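Intramolecular trans-sialidase (PDB 3SLI) cleaves terminal sialic acid from sialoglycoconjugates by intramolecular trans-sialidation, probably releasing it as 2,7-anhydro-Neu5Ac rather than as free sialic acid. Local coordinates at residues T38-Y43 with T112-A117; Q52-V57 with F69-T74; A120-R125 with D137-K142; T387-D392 with D406-M411. All coordinates share one frame; numbering follows the deposited sequence.

Contact 1: residues T38-Y43 with T112-A117; sequences TIILSY and TVALKA
The ring of Y43 meets V113 at its edge: V113 CG1 lies in the plane of the ring, 4.0 Å from Y43 CE1, and the two side chains stand at about a right angle. No atom of the other strand stacks on either ring face; Y43 also touches L54, V100, F168 and I73. The CG of Y43 sits between the backbone N and the carbonyl carbon (chi1 76°), which drops the ring beside V113. The other branch of the valine, CG2, turns to L41 and touches its CD2 methyl at 3.9 Å. Further along, I39 and L115 meet more loosely, through CD1 and CD2.

Beneath these side chains the backbones run antiparallel, with strand axes 4.7 Å apart. I39 pairs with L115 and L41 with V113, each by two N-H...O bonds; I39 N to L115 O is 2.9 Å. Between them I40 and A114 form a non-hydrogen-bonded pair, with I40 CB 4.1 Å from A114 CB. On this face, that of T38, I40, A114 and K116, one water bridges S42 OG and T112 OG1, the latter also bonded to T194, while K116 reaches out to a salt bridge with D184.

The face of I39, L41, V113 and L115 thus packs on strands 51-58 and 67-74, that of T38, I40, A114 and K116 partly under helix 184-191. Two antiparallel sheets laid face to face in this way are characteristic of the concanavalin-like beta-sandwich, the fold expected for this N-terminal sialidase domain.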
loop_
_atom_site.group_PDB
_atom_site.type_symbol
_atom_site.label_atom_id
_atom_site.label_comp_id
_atom_site.label_asym_id
_atom_site.label_seq_id
_atom_site.Cartn_x
_atom_site.Cartn_y
_atom_site.Cartn_z
ATOM N N THR A 38 -5.813 -31.074 -11.533
ATOM C CA THR A 38 -5.744 -30.123 -10.430
ATOM C C THR A 38 -4.792 -30.653 -9.366
ATOM O O THR A 38 -4.801 -31.843 -9.056
ATOM C CB THR A 38 -7.136 -29.931 -9.756
ATOM O OG1 THR A 38 -8.131 -29.655 -10.754
ATOM C CG2 THR A 38 -7.092 -28.766 -8.767
ATOM N N ILE A 39 -3.937 -29.785 -8.839
ATOM C CA ILE A 39 -3.021 -30.182 -7.780
ATOM C C ILE A 39 -3.234 -29.223 -6.630
ATOM O O ILE A 39 -3.287 -28.008 -6.826
ATOM C CB ILE A 39 -1.522 -30.114 -8.179
ATOM C CG1 ILE A 39 -1.210 -31.076 -9.329
ATOM C CG2 ILE A 39 -0.653 -30.466 -6.978
ATOM C CD1 ILE A 39 -1.288 -30.434 -10.688
ATOM N N ILE A 40 -3.439 -29.770 -5.446
ATOM C CA ILE A 40 -3.618 -28.939 -4.277
ATOM C C ILE A 40 -2.729 -29.474 -3.178
ATOM O O ILE A 40 -2.676 -30.686 -2.934
ATOM C CB ILE A 40 -5.111 -28.839 -3.835
ATOM C CG1 ILE A 40 -5.207 -28.252 -2.428
ATOM C CG2 ILE A 40 -5.801 -30.176 -3.922
ATOM C CD1 ILE A 40 -6.458 -27.479 -2.212
ATOM N N LEU A 41 -1.963 -28.584 -2.561
ATOM C CA LEU A 41 -1.084 -29.010 -1.496
ATOM C C LEU A 41 -0.879 -27.994 -0.392
ATOM O O LEU A 41 -0.990 -26.783 -0.599
ATOM C CB LEU A 41 0.264 -29.505 -2.038
ATOM C CG LEU A 41 1.301 -28.648 -2.758
ATOM C CD1 LEU A 41 2.611 -29.416 -2.722
ATOM C CD2 LEU A 41 0.903 -28.367 -4.199
ATOM N N SER A 42 -0.649 -28.534 0.796
ATOM C CA SER A 42 -0.413 -27.778 2.013
ATOM C C SER A 42 1.073 -27.981 2.311
ATOM O O SER A 42 1.550 -29.113 2.298
ATOM C CB SER A 42 -1.266 -28.390 3.134
ATOM O OG SER A 42 -1.100 -27.713 4.366
ATOM N N TYR A 43 1.808 -26.907 2.578
ATOM C CA TYR A 43 3.241 -27.043 2.861
ATOM C C TYR A 43 3.711 -26.018 3.881
ATOM O O TYR A 43 3.059 -24.992 4.085
ATOM C CB TYR A 43 4.070 -26.841 1.579
ATOM C CG TYR A 43 4.182 -25.381 1.180
ATOM C CD1 TYR A 43 3.203 -24.784 0.393
ATOM C CD2 TYR A 43 5.220 -24.568 1.674
ATOM C CE1 TYR A 43 3.236 -23.417 0.115
ATOM C CE2 TYR A 43 5.258 -23.197 1.402
ATOM C CZ TYR A 43 4.262 -22.632 0.625
ATOM O OH TYR A 43 4.248 -21.282 0.374
ATOM N N THR A 112 -1.601 -23.041 1.828
ATOM C CA THR A 112 -2.317 -24.011 1.015
ATOM C C THR A 112 -2.446 -23.417 -0.377
ATOM O O THR A 112 -2.989 -22.320 -0.554
ATOM C CB THR A 112 -3.702 -24.331 1.619
ATOM O OG1 THR A 112 -3.564 -24.556 3.030
ATOM C CG2 THR A 112 -4.290 -25.591 0.968
ATOM N N VAL A 113 -1.933 -24.142 -1.367
ATOM C CA VAL A 113 -1.947 -23.677 -2.750
ATOM C C VAL A 113 -2.591 -24.685 -3.708
ATOM O O VAL A 113 -2.762 -25.861 -3.362
ATOM C CB VAL A 113 -0.497 -23.351 -3.220
ATOM C CG1 VAL A 113 0.174 -22.448 -2.206
ATOM C CG2 VAL A 113 0.324 -24.632 -3.401
ATOM N N ALA A 114 -2.929 -24.219 -4.907
ATOM C CA ALA A 114 -3.547 -25.069 -5.915
ATOM C C ALA A 114 -3.317 -24.562 -7.323
ATOM O O ALA A 114 -3.280 -23.355 -7.573
ATOM C CB ALA A 114 -5.056 -25.195 -5.669
ATOM N N LEU A 115 -3.137 -25.501 -8.241
ATOM C CA LEU A 115 -2.977 -25.175 -9.641
ATOM C C LEU A 115 -4.054 -25.967 -10.366
ATOM O O LEU A 115 -4.200 -27.175 -10.155
ATOM C CB LEU A 115 -1.607 -25.587 -10.183
ATOM C CG LEU A 115 -1.677 -25.504 -11.709
ATOM C CD1 LEU A 115 -1.419 -24.083 -12.173
ATOM C CD2 LEU A 115 -0.745 -26.487 -12.349
ATOM N N LYS A 116 -4.795 -25.282 -11.216
ATOM C CA LYS A 116 -5.847 -25.905 -11.992
ATOM C C LYS A 116 -5.483 -25.794 -13.479
ATOM O O LYS A 116 -5.227 -24.691 -13.980
ATOM C CB LYS A 116 -7.164 -25.188 -11.694
ATOM C CG LYS A 116 -8.329 -25.519 -12.598
ATOM C CD LYS A 116 -9.485 -24.610 -12.218
ATOM C CE LYS A 116 -10.644 -24.755 -13.154
ATOM N NZ LYS A 116 -11.792 -23.949 -12.654
ATOM N N ALA A 117 -5.384 -26.943 -14.150
ATOM C CA ALA A 117 -5.072 -27.005 -15.582
ATOM C C ALA A 117 -6.352 -27.501 -16.255
ATOM O O ALA A 117 -6.644 -28.698 -16.273
ATOM C CB ALA A 117 -3.907 -27.964 -15.845
HETATM O O HOH W 1 -3.843 -26.682 4.743
#

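Contact 2: residues Q52-V57 with F69-T74; sequences QSLFSV and FHIYIT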
loop_
_atom_site.group_PDB
_atom_site.type_symbol
_atom_site.label_atom_id
_atom_site.label_comp_id
_atom_site.label_asym_id
_atom_site.label_seq_id
_atom_site.Cartn_x
_atom_site.Cartn_y
_atom_site.Cartn_z
ATOM N N GLN A 52 11.954 -22.831 -4.695
ATOM C CA GLN A 52 11.653 -24.122 -4.087
ATOM C C GLN A 52 10.437 -24.817 -4.722
ATOM O O GLN A 52 9.294 -24.368 -4.553
ATOM C CB GLN A 52 11.418 -23.943 -2.583
ATOM C CG GLN A 52 12.594 -23.321 -1.838
ATOM C CD GLN A 52 12.320 -23.094 -0.367
ATOM O OE1 GLN A 52 11.768 -23.957 0.323
ATOM N NE2 GLN A 52 12.725 -21.932 0.133
ATOM N N SER A 53 10.696 -25.874 -5.497
ATOM C CA SER A 53 9.633 -26.652 -6.134
ATOM C C SER A 53 8.896 -27.420 -5.047
ATOM O O SER A 53 9.519 -28.030 -4.173
ATOM C CB SER A 53 10.203 -27.687 -7.118
ATOM O OG SER A 53 10.789 -27.094 -8.256
ATOM N N LEU A 54 7.572 -27.369 -5.101
ATOM C CA LEU A 54 6.715 -28.081 -4.161
ATOM C C LEU A 54 6.390 -29.468 -4.740
ATOM O O LEU A 54 6.483 -30.488 -4.053
ATOM C CB LEU A 54 5.417 -27.295 -3.988
ATOM C CG LEU A 54 5.236 -26.360 -2.798
ATOM C CD1 LEU A 54 6.553 -25.981 -2.165
ATOM C CD2 LEU A 54 4.435 -25.159 -3.235
ATOM N N PHE A 55 6.072 -29.481 -6.032
ATOM C CA PHE A 55 5.693 -30.695 -6.753
ATOM C C PHE A 55 6.145 -30.557 -8.201
ATOM O O PHE A 55 5.994 -29.485 -8.792
ATOM C CB PHE A 55 4.164 -30.834 -6.699
ATOM C CG PHE A 55 3.603 -31.917 -7.587
ATOM C CD1 PHE A 55 3.568 -33.243 -7.155
ATOM C CD2 PHE A 55 3.086 -31.606 -8.846
ATOM C CE1 PHE A 55 3.023 -34.250 -7.966
ATOM C CE2 PHE A 55 2.539 -32.605 -9.666
ATOM C CZ PHE A 55 2.510 -33.927 -9.220
ATOM N N SER A 56 6.677 -31.638 -8.771
ATOM C CA SER A 56 7.132 -31.631 -10.163
ATOM C C SER A 56 7.003 -33.001 -10.830
ATOM O O SER A 56 7.002 -34.041 -10.165
ATOM C CB SER A 56 8.596 -31.184 -10.267
ATOM O OG SER A 56 9.458 -32.108 -9.629
ATOM N N VAL A 57 6.916 -32.974 -12.149
ATOM C CA VAL A 57 6.818 -34.170 -12.968
ATOM C C VAL A 57 7.622 -33.814 -14.216
ATOM O O VAL A 57 7.412 -32.752 -14.811
ATOM C CB VAL A 57 5.345 -34.480 -13.382
ATOM C CG1 VAL A 57 5.283 -35.787 -14.176
ATOM C CG2 VAL A 57 4.449 -34.584 -12.157
ATOM N N PHE A 69 7.429 -30.017 -15.486
ATOM C CA PHE A 69 6.349 -29.181 -14.999
ATOM C C PHE A 69 6.569 -29.109 -13.496
ATOM O O PHE A 69 6.886 -30.120 -12.870
ATOM C CB PHE A 69 4.968 -29.797 -15.256
ATOM C CG PHE A 69 3.887 -29.238 -14.355
ATOM C CD1 PHE A 69 3.329 -27.985 -14.607
ATOM C CD2 PHE A 69 3.482 -29.936 -13.210
ATOM C CE1 PHE A 69 2.390 -27.434 -13.736
ATOM C CE2 PHE A 69 2.547 -29.393 -12.333
ATOM C CZ PHE A 69 2.000 -28.140 -12.596
ATOM N N HIS A 70 6.435 -27.921 -12.915
ATOM C CA HIS A 70 6.589 -27.788 -11.472
ATOM C C HIS A 70 5.832 -26.591 -10.910
ATOM O O HIS A 70 5.551 -25.622 -11.633
ATOM C CB HIS A 70 8.080 -27.771 -11.052
ATOM C CG HIS A 70 8.753 -26.425 -11.132
ATOM N ND1 HIS A 70 8.878 -25.711 -12.304
ATOM C CD2 HIS A 70 9.410 -25.708 -10.186
ATOM C CE1 HIS A 70 9.587 -24.616 -12.078
ATOM N NE2 HIS A 70 9.921 -24.592 -10.802
ATOM N N ILE A 71 5.389 -26.737 -9.664
ATOM C CA ILE A 71 4.699 -25.675 -8.933
ATOM C C ILE A 71 5.760 -25.313 -7.900
ATOM O O ILE A 71 6.256 -26.197 -7.208
ATOM C CB ILE A 71 3.449 -26.199 -8.181
ATOM C CG1 ILE A 71 2.445 -26.808 -9.163
ATOM C CG2 ILE A 71 2.792 -25.062 -7.377
ATOM C CD1 ILE A 71 1.261 -27.483 -8.477
ATOM N N TYR A 72 6.095 -24.030 -7.781
ATOM C CA TYR A 72 7.143 -23.607 -6.849
ATOM C C TYR A 72 6.772 -22.356 -6.059
ATOM O O TYR A 72 5.819 -21.653 -6.400
ATOM C CB TYR A 72 8.453 -23.324 -7.626
ATOM C CG TYR A 72 8.382 -22.093 -8.523
ATOM C CD1 TYR A 72 8.617 -20.812 -8.008
ATOM C CD2 TYR A 72 7.980 -22.197 -9.854
ATOM C CE1 TYR A 72 8.434 -19.676 -8.783
ATOM C CE2 TYR A 72 7.799 -21.060 -10.646
ATOM C CZ TYR A 72 8.023 -19.801 -10.099
ATOM O OH TYR A 72 7.812 -18.674 -10.856
ATOM N N ILE A 73 7.558 -22.087 -5.016
ATOM C CA ILE A 73 7.418 -20.894 -4.188
ATOM C C ILE A 73 8.829 -20.290 -4.089
ATOM O O ILE A 73 9.821 -20.964 -4.409
ATOM C CB ILE A 73 6.857 -21.196 -2.761
ATOM C CG1 ILE A 73 7.641 -22.321 -2.083
ATOM C CG2 ILE A 73 5.359 -21.503 -2.837
ATOM C CD1 ILE A 73 8.443 -21.890 -0.865
ATOM N N THR A 74 8.928 -19.017 -3.715
ATOM C CA THR A 74 10.236 -18.380 -3.580
ATOM C C THR A 74 10.398 -17.898 -2.146
ATOM O O THR A 74 9.405 -17.711 -1.433
ATOM C CB THR A 74 10.408 -17.170 -4.541
ATOM O OG1 THR A 74 9.649 -16.049 -4.061
ATOM C CG2 THR A 74 9.955 -17.533 -5.960
#
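With CG1 of I73 held between its backbone N and carbonyl carbon (chi1 51°), the side chain leans over the neighbouring strand: CD1 comes to 4.0 Å from Q52 CB, and CG1 lies against L54. The CG2 branch, beside the backbone N, meets L54 CD2 at 3.8 Å, the two side chains standing roughly at right angles. F55 and F69 both carry CG anti to the backbone N (chi1 171° and 159°), and their rings meet edge to edge, F55 CD2 lying 4.2 Å from F69 CE2.

The strands form a beta hairpin interrupted by a classic bulge, in which L54 and F55 both face I71. I71 O takes a short bond from L54 N, 2.7 Å, and a weak one from F55 N, 3.5 Å, so one carbonyl serves two successive amides. I71 N returns a 2.9 Å bond to F55 O, and V57 and F69 continue with a bonded pair, while Q52 and I73 bond to each other on the far side of the bulge.

On the face of S53, S56 and H70, S56 CB packs against H70 CB at 3.5 Å, and the imidazole of H70 stacks on the ring of Y166. S56 OG turns instead to the carbonyl of G157, and the amide of Q52 is held by S45, S47 and N49.

Contact 3: residues A120-R125 with D137-K142; sequences ANKQCR and DKDAFK
K122 and F141 touch closely: K122 CA approaches F141 CD1 to 3.6 Å, and K122 CG lies 3.8 Å from F141 CB. The two side chains slide past each other in opposite directions, so the aliphatic part of the lysine runs beside the phenylalanine while the ring reaches back along the K122-Q123 backbone, meeting it obliquely. F141 CE1 ends 4.4 Å from C124 SG.

Farther out, the lysine bends at chi3 (46°) and curls over the 138-139 backbone. K122 CE is 3.0 Å from D139 O, and K122 NZ makes a long salt bridge to D139 OD1, 3.7 Å. The one backbone hydrogen bond across the contact runs from K138 N to K122 O, rather long at 3.3 Å. Beside it, the side chains of Q123 and D137 lie alongside and point the same way.

Q123 and D137 are a non-hydrogen-bonded antiparallel pair at the end of the hairpin made by strands 123-128 and 131-137. K122, with its positive phi of 47°, and Q123 both face D118 in a G1 beta bulge at the turn from strand 107-118.

In the second shell, Y92 accepts a cation-pi contact from K138, and its hydroxyl is hydrogen-bonded to A140 O. F141 packs on A119 as well, and N121 ND2 holds the carboxylate of D118.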
loop_
_atom_site.group_PDB
_atom_site.type_symbol
_atom_site.label_atom_id
_atom_site.label_comp_id
_atom_site.label_asym_id
_atom_site.label_seq_id
_atom_site.Cartn_x
_atom_site.Cartn_y
_atom_site.Cartn_z
ATOM N N ALA A 120 -10.642 -28.042 -21.124
ATOM C CA ALA A 120 -11.864 -27.556 -21.768
ATOM C C ALA A 120 -11.863 -26.046 -21.985
ATOM O O ALA A 120 -12.337 -25.555 -23.009
ATOM C CB ALA A 120 -13.089 -27.967 -20.950
ATOM N N ASN A 121 -11.332 -25.303 -21.023
ATOM C CA ASN A 121 -11.300 -23.855 -21.155
ATOM C C ASN A 121 -9.934 -23.322 -21.564
ATOM O O ASN A 121 -9.754 -22.107 -21.680
ATOM C CB ASN A 121 -11.794 -23.194 -19.869
ATOM C CG ASN A 121 -13.289 -23.386 -19.660
ATOM O OD1 ASN A 121 -14.094 -22.986 -20.492
ATOM N ND2 ASN A 121 -13.660 -24.019 -18.561
ATOM N N LYS A 122 -8.987 -24.236 -21.799
ATOM C CA LYS A 122 -7.619 -23.885 -22.208
ATOM C C LYS A 122 -7.089 -22.774 -21.298
ATOM O O LYS A 122 -6.566 -21.747 -21.753
ATOM C CB LYS A 122 -7.631 -23.465 -23.681
ATOM C CG LYS A 122 -7.932 -24.636 -24.615
ATOM C CD LYS A 122 -8.506 -24.197 -25.943
ATOM C CE LYS A 122 -7.728 -23.038 -26.527
ATOM N NZ LYS A 122 -8.181 -22.653 -27.897
ATOM N N GLN A 123 -7.144 -23.057 -20.001
ATOM C CA GLN A 123 -6.778 -22.091 -18.988
ATOM C C GLN A 123 -6.072 -22.726 -17.798
ATOM O O GLN A 123 -6.374 -23.863 -17.412
ATOM C CB GLN A 123 -8.079 -21.425 -18.534
ATOM C CG GLN A 123 -7.967 -20.210 -17.654
ATOM C CD GLN A 123 -9.302 -19.505 -17.534
ATOM O OE1 GLN A 123 -9.576 -18.546 -18.250
ATOM N NE2 GLN A 123 -10.158 -20.005 -16.659
ATOM N N CYS A 124 -5.124 -21.978 -17.233
ATOM C CA CYS A 124 -4.358 -22.398 -16.063
ATOM C C CYS A 124 -4.640 -21.348 -14.980
ATOM O O CYS A 124 -4.665 -20.151 -15.273
ATOM C CB CYS A 124 -2.848 -22.437 -16.377
ATOM S SG CYS A 124 -2.249 -23.826 -17.437
ATOM N N ARG A 125 -4.890 -21.788 -13.751
ATOM C CA ARG A 125 -5.168 -20.867 -12.653
ATOM C C ARG A 125 -4.445 -21.256 -11.369
ATOM O O ARG A 125 -4.358 -22.436 -11.034
ATOM C CB ARG A 125 -6.677 -20.754 -12.412
ATOM C CG ARG A 125 -7.385 -19.940 -13.473
ATOM C CD ARG A 125 -8.794 -19.559 -13.076
ATOM N NE ARG A 125 -9.176 -18.315 -13.740
ATOM C CZ ARG A 125 -10.421 -17.971 -14.041
ATOM N NH1 ARG A 125 -11.424 -18.776 -13.743
ATOM N NH2 ARG A 125 -10.660 -16.817 -14.645
ATOM N N ASP A 137 -3.983 -17.923 -20.165
ATOM C CA ASP A 137 -4.812 -18.433 -21.256
ATOM C C ASP A 137 -3.915 -18.788 -22.433
ATOM O O ASP A 137 -3.011 -18.023 -22.786
ATOM C CB ASP A 137 -5.853 -17.394 -21.686
ATOM C CG ASP A 137 -6.855 -17.087 -20.593
ATOM O OD1 ASP A 137 -7.487 -18.031 -20.089
ATOM O OD2 ASP A 137 -7.005 -15.910 -20.223
ATOM N N LYS A 138 -4.153 -19.951 -23.029
ATOM C CA LYS A 138 -3.364 -20.406 -24.170
ATOM C C LYS A 138 -4.251 -21.117 -25.190
ATOM O O LYS A 138 -5.052 -21.975 -24.830
ATOM C CB LYS A 138 -2.270 -21.375 -23.704
ATOM C CG LYS A 138 -1.136 -20.747 -22.919
ATOM C CD LYS A 138 -0.239 -19.931 -23.822
ATOM C CE LYS A 138 0.984 -19.447 -23.075
ATOM N NZ LYS A 138 1.840 -18.630 -23.968
ATOM N N ASP A 139 -4.111 -20.764 -26.463
ATOM C CA ASP A 139 -4.893 -21.418 -27.508
ATOM C C ASP A 139 -4.384 -22.853 -27.660
ATOM O O ASP A 139 -5.166 -23.784 -27.847
ATOM C CB ASP A 139 -4.787 -20.659 -28.837
ATOM C CG ASP A 139 -5.566 -19.345 -28.830
ATOM O OD1 ASP A 139 -6.718 -19.329 -28.333
ATOM O OD2 ASP A 139 -5.026 -18.329 -29.328
ATOM N N ALA A 140 -3.070 -23.027 -27.586
ATOM C CA ALA A 140 -2.477 -24.354 -27.680
ATOM C C ALA A 140 -2.279 -24.851 -26.248
ATOM O O ALA A 140 -1.236 -24.629 -25.636
ATOM C CB ALA A 140 -1.148 -24.295 -28.430
ATOM N N PHE A 141 -3.319 -25.453 -25.687
ATOM C CA PHE A 141 -3.249 -25.963 -24.328
ATOM C C PHE A 141 -2.281 -27.147 -24.225
ATOM O O PHE A 141 -2.299 -28.062 -25.058
ATOM C CB PHE A 141 -4.643 -26.360 -23.833
ATOM C CG PHE A 141 -4.668 -26.823 -22.399
ATOM C CD1 PHE A 141 -4.730 -25.904 -21.362
ATOM C CD2 PHE A 141 -4.608 -28.181 -22.086
ATOM C CE1 PHE A 141 -4.729 -26.326 -20.034
ATOM C CE2 PHE A 141 -4.605 -28.611 -20.759
ATOM C CZ PHE A 141 -4.664 -27.681 -19.733
ATOM N N LYS A 142 -1.441 -27.126 -23.195
ATOM C CA LYS A 142 -0.463 -28.187 -22.974
ATOM C C LYS A 142 -0.462 -28.642 -21.516
ATOM O O LYS A 142 -0.882 -27.902 -20.620
ATOM C CB LYS A 142 0.956 -27.683 -23.301
ATOM C CG LYS A 142 1.168 -27.116 -24.698
ATOM C CD LYS A 142 1.082 -28.197 -25.752
ATOM C CE LYS A 142 1.243 -27.614 -27.143
ATOM N NZ LYS A 142 1.166 -28.675 -28.179
#

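Contact 4: residues T387-D392 with D406-M411; sequences TCKQYD and DVDVNM
K389 bridges across to D408 and D406. K389 CB lies 4.1 Å from V407 O. The chain then bends at chi2 (-62°), swinging K389 CD to 3.8 Å from D408 OD1, and K389 CE continues along the same carboxylate. The ammonium, K389 NZ, makes a salt bridge to D408 OD2 at 3.0 Å, met from above the carboxylate plane, and donates a second hydrogen bond to D406 O at 3.1 Å, again from above the carbonyl plane. One charge thus ties together the side chain and backbone of the facing segment.

On the face of C388 and V409, C388 SG packs against V409 CG2 and against M411 CB, 4.1 Å away. Q390 extends beside V407 and crosses V409 at about a right angle, with Q390 NE2 3.7 Å from V409 CG1 and bonded to the carbonyl of D267. C388 and V409 exchange two backbone bonds, and Q390 N adds a third to V407 O at 2.8 Å.

The N-to-C directions of 387-392 and 407-410 are 118° apart, well away from a flat antiparallel pair. The chain turns a corner at D406 after strand 399-405, and strand 384-396 pairs with 379-381, 399-405 and 407-410 in an antiparallel sheet.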
loop_
_atom_site.group_PDB
_atom_site.type_symbol
_atom_site.label_atom_id
_atom_site.label_comp_id
_atom_site.label_asym_id
_atom_site.label_seq_id
_atom_site.Cartn_x
_atom_site.Cartn_y
_atom_site.Cartn_z
ATOM N N THR A 387 -22.272 20.643 -15.424
ATOM C CA THR A 387 -21.917 19.233 -15.507
ATOM C C THR A 387 -21.029 18.960 -16.710
ATOM O O THR A 387 -20.878 19.798 -17.602
ATOM C CB THR A 387 -23.169 18.317 -15.645
ATOM O OG1 THR A 387 -23.889 18.654 -16.840
ATOM C CG2 THR A 387 -24.090 18.446 -14.442
ATOM N N CYS A 388 -20.443 17.773 -16.717
ATOM C CA CYS A 388 -19.599 17.311 -17.802
ATOM C C CYS A 388 -19.679 15.793 -17.763
ATOM O O CYS A 388 -20.136 15.217 -16.771
ATOM C CB CYS A 388 -18.153 17.806 -17.644
ATOM S SG CYS A 388 -17.405 17.594 -16.009
ATOM N N LYS A 389 -19.295 15.153 -18.857
ATOM C CA LYS A 389 -19.343 13.702 -18.954
ATOM C C LYS A 389 -18.208 13.031 -18.187
ATOM O O LYS A 389 -17.065 13.504 -18.202
ATOM C CB LYS A 389 -19.295 13.269 -20.423
ATOM C CG LYS A 389 -20.465 13.761 -21.260
ATOM C CD LYS A 389 -21.779 13.197 -20.749
ATOM C CE LYS A 389 -22.956 13.650 -21.605
ATOM N NZ LYS A 389 -24.257 13.210 -21.023
ATOM N N GLN A 390 -18.542 11.938 -17.510
ATOM C CA GLN A 390 -17.581 11.160 -16.747
ATOM C C GLN A 390 -16.810 10.275 -17.720
ATOM O O GLN A 390 -17.365 9.793 -18.715
ATOM C CB GLN A 390 -18.317 10.293 -15.727
ATOM C CG GLN A 390 -17.434 9.348 -14.927
ATOM C CD GLN A 390 -18.216 8.607 -13.873
ATOM O OE1 GLN A 390 -18.956 7.676 -14.180
ATOM N NE2 GLN A 390 -18.078 9.027 -12.621
ATOM N N TYR A 391 -15.529 10.077 -17.441
ATOM C CA TYR A 391 -14.676 9.251 -18.282
ATOM C C TYR A 391 -14.592 7.818 -17.793
ATOM O O TYR A 391 -14.750 7.534 -16.596
ATOM C CB TYR A 391 -13.254 9.817 -18.329
ATOM C CG TYR A 391 -13.035 10.907 -19.349
ATOM C CD1 TYR A 391 -13.526 12.192 -19.142
ATOM C CD2 TYR A 391 -12.325 10.654 -20.519
ATOM C CE1 TYR A 391 -13.318 13.197 -20.072
ATOM C CE2 TYR A 391 -12.110 11.652 -21.459
ATOM C CZ TYR A 391 -12.609 12.921 -21.227
ATOM O OH TYR A 391 -12.399 13.917 -22.149
ATOM N N ASP A 392 -14.304 6.923 -18.729
ATOM C CA ASP A 392 -14.123 5.510 -18.445
ATOM C C ASP A 392 -12.729 5.208 -18.995
ATOM O O ASP A 392 -12.200 5.967 -19.815
ATOM C CB ASP A 392 -15.184 4.655 -19.148
ATOM C CG ASP A 392 -15.164 3.201 -18.692
ATOM O OD1 ASP A 392 -14.586 2.916 -17.617
ATOM O OD2 ASP A 392 -15.725 2.342 -19.411
ATOM N N ASP A 406 -21.769 8.511 -21.160
ATOM C CA ASP A 406 -22.912 9.423 -21.192
ATOM C C ASP A 406 -23.373 9.814 -19.788
ATOM O O ASP A 406 -24.400 10.480 -19.621
ATOM C CB ASP A 406 -24.080 8.878 -22.034
ATOM C CG ASP A 406 -24.265 7.377 -21.902
ATOM O OD1 ASP A 406 -24.448 6.889 -20.762
ATOM O OD2 ASP A 406 -24.235 6.686 -22.951
ATOM N N VAL A 407 -22.593 9.422 -18.782
ATOM C CA VAL A 407 -22.908 9.742 -17.393
ATOM C C VAL A 407 -22.480 11.175 -17.064
ATOM O O VAL A 407 -21.327 11.555 -17.291
ATOM C CB VAL A 407 -22.197 8.776 -16.418
ATOM C CG1 VAL A 407 -22.489 9.167 -14.975
ATOM C CG2 VAL A 407 -22.639 7.341 -16.683
ATOM N N ASP A 408 -23.409 11.966 -16.537
ATOM C CA ASP A 408 -23.122 13.351 -16.170
ATOM C C ASP A 408 -22.706 13.472 -14.715
ATOM O O ASP A 408 -23.339 12.899 -13.827
ATOM C CB ASP A 408 -24.342 14.247 -16.402
ATOM C CG ASP A 408 -24.608 14.503 -17.865
ATOM O OD1 ASP A 408 -23.922 15.364 -18.458
ATOM O OD2 ASP A 408 -25.506 13.845 -18.419
ATOM N N VAL A 409 -21.625 14.208 -14.477
ATOM C CA VAL A 409 -21.131 14.446 -13.125
ATOM C C VAL A 409 -20.954 15.950 -12.993
ATOM O O VAL A 409 -20.782 16.659 -13.994
ATOM C CB VAL A 409 -19.772 13.738 -12.839
ATOM C CG1 VAL A 409 -19.947 12.227 -12.865
ATOM C CG2 VAL A 409 -18.709 14.183 -13.835
ATOM N N ASN A 410 -21.035 16.446 -11.767
ATOM C CA ASN A 410 -20.873 17.870 -11.535
ATOM C C ASN A 410 -19.474 18.325 -11.931
ATOM O O ASN A 410 -18.478 17.669 -11.611
ATOM C CB ASN A 410 -21.153 18.214 -10.074
ATOM C CG ASN A 410 -22.622 18.086 -9.713
ATOM O OD1 ASN A 410 -22.963 17.728 -8.587
ATOM N ND2 ASN A 410 -23.499 18.411 -10.652
ATOM N N MET A 411 -19.418 19.427 -12.670
ATOM C CA MET A 411 -18.161 20.008 -13.128
ATOM C C MET A 411 -17.420 20.590 -11.929
ATOM O O MET A 411 -17.928 21.480 -11.257
ATOM C CB MET A 411 -18.445 21.111 -14.139
ATOM C CG MET A 411 -17.211 21.722 -14.747
ATOM S SD MET A 411 -17.649 22.978 -15.936
ATOM C CE MET A 411 -18.066 21.970 -17.382
#

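Contacts 1 and 2 belong to the two facing sheets of one sandwich, their centres 11 Å apart: L115 CD2 meets F69 CZ at 3.2 Å, and L41 CD1 lies 3.7 Å from L54 CB. Contact 3 extends the sheet of contact 1 to its margin, with centres 17 Å apart; K116 N probably bonds to R125 O at 2.9 Å, and F141 CZ packs beside A117. Contacts 2 and 3 do not touch, their nearest atoms being about 7 Å apart. Contact 4 is remote, about 20 Å from contact 3 between nearest atoms and 45 Å from contact 1 between centres. Bound 2,7-anhydro-Neu5Ac lies, as expected for a sialidase, in the beta-propeller, away from contacts 1 to 3.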